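Local coordinates for protein beta-glucosidase (Saccharopolyspora erythraea D, PDB 5M6G) that probably hydrolyses terminal, non-reducing beta-D-glucosyl residues to release beta-D-glucose, as a member of glycosyl hydrolase family 3, at residues D419-L424 with Y491-A496; V534-V539 with N554-S559. All blocks are in the same frame, centred on the assembly; numbering follows the deposited sequence.

Contact 1. Residues D419-L424 with Y491-A496; sequences DGVLPL and YRAAIA
Val421 and Ala493 bring the two backbones nearest, yet their CA atoms stay 7.8 Å apart, and the join between 419-424 and 491-496 is made by side chains. Leu424 does most of the work. Its CG stands beside the backbone N, anti to the carbonyl carbon (chi1 -60°), and both methyls are used: CD1 meets Ile495 CD1 at 3.5 Å, the two side chains reaching tip to tip, while CD2 lies 3.7 Å from Ala493 CB. Val421 adds a looser touch, its CG2 4.4 Å from the same Ala493 CB. The family 3 C-terminal domain carries a six-stranded mixed sheet; here the loop leaving its edge strand 414-418 packs on the inner strand 493-499. An Asx turn leads into Val421, whose N donates to Asp419 OD1 at 3.1 Å. Just before Ala493, Arg492 NH1 comes within 4.0 Å of Leu424 CB, which sits at the guanidinium edge, near its plane. That group is held from elsewhere, NE by Asp427 and the carbonyl of Gly429, NH2 by Ser476 OG, with a weak bond from NH1 to Ala425 O.

Contact 2. Residues V534-V539 with N554-S559; sequences VVVVTV and NALLAS
Val535 to Thr538 run beside Ala555 to Ala558 as parallel strands, paired residue for residue, and five backbone hydrogen bonds zip them together. Near the middle, Val536 N to Ala555 O and Leu557 N to Val536 O are both 2.9 Å. Packing is close on the face carrying Val536, Thr538, Leu556 and Ala558. There Leu556 CD1 reaches across obliquely to Val536 CG1 and to Thr538 CG2, 4.0 Å from each. Thr538 OG1, placed between its own backbone N and carbonyl carbon (chi1 57°), comes down to 3.3 Å from Ala558 CA. Val535 and Val537 stand farther from Ala555 and Leu557 across the other face, with Val537 CG1 and Leu557 CD2 4.4 Å apart, and helix 567-573 packs over Val535 and Leu557. The partly exposed end is at Asn554, where a side chain takes over from the backbone. Its OD1 accepts from Val534 N at 2.9 Å; the N-H points almost straight at the oxygen (171°), although the donor stands 45° above the amide plane. ND2 of the same amide donates to Asp419 OD2, so both ends of the group are held. An alanine at Asn554 would probably leave Val534 N and Asp419 OD2 without these mates. Two neighbouring parallel strands with helix 567-573 packed on the face carrying Val535 and Leu557 are what one expects in the alpha/beta sandwich of the family 3 C-terminal domain.

In the fold
Both contacts are largely buried in the same C-terminal domain, their centres about 10 Å apart, and both belong to its mixed sheet. Contact 2 is the sheet itself, backbone paired with backbone; contact 1 is a loop laid against the sheet, mostly through apolar methyls. The total surface buried between the segments is 491 Å² in contact 2 against 184 Å² in contact 1. They are stitched by the strand order: 493-499 lies next to 534-539, and Ala496 N donates to Val535 O at 2.8 Å. The loop also packs on strand 555-560, the neighbour of the strand it leaves, with Val421 CG1 3.6 Å and Leu422 CD1 3.8 Å from Ala555 CB. Each has a partly exposed margin where polar side chains appear, Arg492 in one and Asn554 in the other.

Contact 1. Residues D419-L424 with Y491-A496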
loop_
_atom_site.group_PDB
_atom_site.type_symbol
_atom_site.label_atom_id
_atom_site.label_comp_id
_atom_site.label_asym_id
_atom_site.label_seq_id
_atom_site.Cartn_x
_atom_site.Cartn_y
_atom_site.Cartn_z
ATOM N N ASP A 419 33.199 -1.165 -5.285
ATOM C CA ASP A 419 34.606 -1.052 -5.651
ATOM C C ASP A 419 35.076 -2.206 -6.521
ATOM O O ASP A 419 36.254 -2.255 -6.881
ATOM C CB ASP A 419 35.477 -0.940 -4.395
ATOM C CG ASP A 419 35.511 -2.219 -3.575
ATOM O OD1 ASP A 419 34.822 -3.195 -3.941
ATOM O OD2 ASP A 419 36.231 -2.247 -2.549
ATOM N N GLY A 420 34.186 -3.130 -6.867
ATOM C CA GLY A 420 34.560 -4.273 -7.673
ATOM C C GLY A 420 34.174 -5.582 -7.026
ATOM O O GLY A 420 34.176 -6.623 -7.684
ATOM N N VAL A 421 33.844 -5.544 -5.731
ATOM C CA VAL A 421 33.445 -6.763 -5.039
ATOM C C VAL A 421 32.203 -7.367 -5.685
ATOM O O VAL A 421 32.058 -8.598 -5.740
ATOM C CB VAL A 421 33.248 -6.486 -3.530
ATOM C CG1 VAL A 421 32.203 -5.387 -3.300
ATOM C CG2 VAL A 421 32.880 -7.771 -2.787
ATOM N N LEU A 422 31.318 -6.531 -6.230
ATOM C CA LEU A 422 30.128 -7.041 -6.915
ATOM C C LEU A 422 30.340 -6.976 -8.425
ATOM O O LEU A 422 31.002 -6.063 -8.919
ATOM C CB LEU A 422 28.875 -6.248 -6.506
ATOM C CG LEU A 422 28.414 -6.381 -5.049
ATOM C CD1 LEU A 422 27.095 -5.625 -4.816
ATOM C CD2 LEU A 422 28.263 -7.839 -4.654
ATOM N N PRO A 423 29.796 -7.954 -9.165
ATOM C CA PRO A 423 29.037 -9.103 -8.654
ATOM C C PRO A 423 29.924 -10.163 -8.008
ATOM O O PRO A 423 31.081 -10.324 -8.388
ATOM C CB PRO A 423 28.359 -9.668 -9.907
ATOM C CG PRO A 423 29.228 -9.247 -11.029
ATOM C CD PRO A 423 29.840 -7.926 -10.637
ATOM N N LEU A 424 29.374 -10.865 -7.025
ATOM C CA LEU A 424 30.077 -11.983 -6.418
ATOM C C LEU A 424 30.104 -13.164 -7.376
ATOM O O LEU A 424 29.122 -13.450 -8.068
ATOM C CB LEU A 424 29.396 -12.396 -5.113
ATOM C CG LEU A 424 29.308 -11.344 -4.010
ATOM C CD1 LEU A 424 28.410 -11.857 -2.891
ATOM C CD2 LEU A 424 30.687 -10.961 -3.491
ATOM N N TYR A 491 37.277 -15.943 4.456
ATOM C CA TYR A 491 36.100 -15.788 3.608
ATOM C C TYR A 491 36.411 -14.881 2.424
ATOM O O TYR A 491 37.209 -13.947 2.529
ATOM C CB TYR A 491 34.932 -15.223 4.426
ATOM C CG TYR A 491 34.357 -16.246 5.382
ATOM C CD1 TYR A 491 34.924 -16.460 6.638
ATOM C CD2 TYR A 491 33.260 -17.015 5.014
ATOM C CE1 TYR A 491 34.398 -17.410 7.501
ATOM C CE2 TYR A 491 32.735 -17.957 5.860
ATOM C CZ TYR A 491 33.300 -18.156 7.098
ATOM O OH TYR A 491 32.751 -19.114 7.917
ATOM N N ARG A 492 35.775 -15.158 1.285
ATOM C CA ARG A 492 36.065 -14.346 0.113
ATOM C C ARG A 492 35.266 -13.054 0.089
ATOM O O ARG A 492 35.703 -12.085 -0.541
ATOM C CB ARG A 492 35.832 -15.140 -1.170
ATOM C CG ARG A 492 34.398 -15.381 -1.521
ATOM C CD ARG A 492 34.304 -15.977 -2.909
ATOM N NE ARG A 492 33.197 -16.916 -3.029
ATOM C CZ ARG A 492 32.047 -16.636 -3.623
ATOM N NH1 ARG A 492 31.863 -15.438 -4.152
ATOM N NH2 ARG A 492 31.089 -17.560 -3.701
ATOM N N ALA A 493 34.127 -13.009 0.777
ATOM C CA ALA A 493 33.347 -11.782 0.895
ATOM C C ALA A 493 32.381 -11.952 2.052
ATOM O O ALA A 493 32.033 -13.073 2.427
ATOM C CB ALA A 493 32.585 -11.451 -0.390
ATOM N N ALA A 494 31.954 -10.825 2.617
ATOM C CA ALA A 494 30.967 -10.829 3.688
ATOM C C ALA A 494 29.822 -9.905 3.302
ATOM O O ALA A 494 30.057 -8.782 2.845
ATOM C CB ALA A 494 31.579 -10.390 5.025
ATOM N N ILE A 495 28.591 -10.378 3.502
ATOM C CA ILE A 495 27.378 -9.651 3.134
ATOM C C ILE A 495 26.617 -9.339 4.412
ATOM O O ILE A 495 26.244 -10.251 5.157
ATOM C CB ILE A 495 26.500 -10.459 2.162
ATOM C CG1 ILE A 495 27.308 -10.854 0.928
ATOM C CG2 ILE A 495 25.241 -9.659 1.766
ATOM C CD1 ILE A 495 26.704 -12.016 0.172
ATOM N N ALA A 496 26.364 -8.055 4.658
ATOM C CA ALA A 496 25.663 -7.607 5.854
ATOM C C ALA A 496 24.318 -7.036 5.426
ATOM O O ALA A 496 24.259 -5.957 4.832
ATOM C CB ALA A 496 26.485 -6.568 6.617
#

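Contact 2. Residues V534-V539 with N554-S559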
loop_
_atom_site.group_PDB
_atom_site.type_symbol
_atom_site.label_atom_id
_atom_site.label_comp_id
_atom_site.label_asym_id
_atom_site.label_seq_id
_atom_site.Cartn_x
_atom_site.Cartn_y
_atom_site.Cartn_z
ATOM N N VAL A 534 33.396 -6.223 2.155
ATOM C CA VAL A 534 32.093 -6.172 2.816
ATOM C C VAL A 534 31.071 -5.517 1.890
ATOM O O VAL A 534 31.257 -4.376 1.445
ATOM C CB VAL A 534 32.162 -5.436 4.164
ATOM C CG1 VAL A 534 30.779 -5.384 4.807
ATOM C CG2 VAL A 534 33.145 -6.135 5.097
ATOM N N VAL A 535 29.995 -6.247 1.625
ATOM C CA VAL A 535 28.836 -5.790 0.868
ATOM C C VAL A 535 27.742 -5.479 1.873
ATOM O O VAL A 535 27.310 -6.366 2.619
ATOM C CB VAL A 535 28.361 -6.868 -0.121
ATOM C CG1 VAL A 535 27.087 -6.420 -0.856
ATOM C CG2 VAL A 535 29.472 -7.236 -1.106
ATOM N N VAL A 536 27.276 -4.241 1.899
ATOM C CA VAL A 536 26.192 -3.866 2.792
ATOM C C VAL A 536 24.903 -3.781 1.984
ATOM O O VAL A 536 24.867 -3.192 0.895
ATOM C CB VAL A 536 26.501 -2.552 3.531
ATOM C CG1 VAL A 536 25.284 -2.086 4.312
ATOM C CG2 VAL A 536 27.707 -2.766 4.473
ATOM N N VAL A 537 23.851 -4.390 2.507
ATOM C CA VAL A 537 22.552 -4.426 1.856
ATOM C C VAL A 537 21.549 -3.815 2.819
ATOM O O VAL A 537 21.376 -4.317 3.933
ATOM C CB VAL A 537 22.154 -5.862 1.478
ATOM C CG1 VAL A 537 20.813 -5.861 0.750
ATOM C CG2 VAL A 537 23.243 -6.497 0.626
ATOM N N THR A 538 20.913 -2.714 2.415
ATOM C CA THR A 538 19.927 -2.072 3.276
ATOM C C THR A 538 18.548 -2.624 2.929
ATOM O O THR A 538 18.101 -2.529 1.780
ATOM C CB THR A 538 19.945 -0.541 3.160
ATOM O OG1 THR A 538 19.740 -0.131 1.800
ATOM C CG2 THR A 538 21.267 0.031 3.693
ATOM N N VAL A 539 17.906 -3.241 3.909
ATOM C CA VAL A 539 16.492 -3.587 3.836
ATOM C C VAL A 539 15.775 -2.537 4.668
ATOM O O VAL A 539 15.874 -2.538 5.900
ATOM C CB VAL A 539 16.225 -5.009 4.347
ATOM C CG1 VAL A 539 14.703 -5.274 4.489
ATOM C CG2 VAL A 539 16.829 -6.016 3.404
ATOM N N ASN A 554 32.699 -1.794 0.926
ATOM C CA ASN A 554 33.154 -2.079 -0.431
ATOM C C ASN A 554 32.018 -1.998 -1.437
ATOM O O ASN A 554 32.242 -1.630 -2.597
ATOM C CB ASN A 554 33.826 -3.447 -0.474
ATOM C CG ASN A 554 35.027 -3.508 0.427
ATOM O OD1 ASN A 554 34.907 -3.797 1.617
ATOM N ND2 ASN A 554 36.196 -3.183 -0.119
ATOM N N ALA A 555 30.803 -2.348 -1.027
ATOM C CA ALA A 555 29.646 -2.149 -1.878
ATOM C C ALA A 555 28.456 -1.825 -0.999
ATOM O O ALA A 555 28.407 -2.213 0.171
ATOM C CB ALA A 555 29.330 -3.374 -2.749
ATOM N N LEU A 556 27.512 -1.084 -1.575
ATOM C CA LEU A 556 26.252 -0.751 -0.927
ATOM C C LEU A 556 25.138 -1.002 -1.927
ATOM O O LEU A 556 25.150 -0.432 -3.024
ATOM C CB LEU A 556 26.236 0.707 -0.458
ATOM C CG LEU A 556 24.846 1.149 0.003
ATOM C CD1 LEU A 556 24.416 0.318 1.217
ATOM C CD2 LEU A 556 24.840 2.620 0.319
ATOM N N LEU A 557 24.183 -1.853 -1.551
ATOM C CA LEU A 557 23.026 -2.172 -2.377
ATOM C C LEU A 557 21.783 -1.871 -1.559
ATOM O O LEU A 557 21.650 -2.366 -0.435
ATOM C CB LEU A 557 23.047 -3.641 -2.812
ATOM C CG LEU A 557 21.878 -4.127 -3.688
ATOM C CD1 LEU A 557 22.080 -3.681 -5.137
ATOM C CD2 LEU A 557 21.736 -5.640 -3.586
ATOM N N ALA A 558 20.906 -1.020 -2.093
ATOM C CA ALA A 558 19.645 -0.690 -1.433
ATOM C C ALA A 558 18.572 -1.645 -1.938
ATOM O O ALA A 558 18.289 -1.686 -3.139
ATOM C CB ALA A 558 19.243 0.761 -1.705
ATOM N N SER A 559 17.977 -2.414 -1.028
ATOM C CA SER A 559 17.011 -3.435 -1.405
ATOM C C SER A 559 15.575 -3.067 -1.075
ATOM O O SER A 559 14.659 -3.757 -1.540
ATOM C CB SER A 559 17.350 -4.772 -0.728
ATOM O OG SER A 559 18.563 -5.294 -1.241
#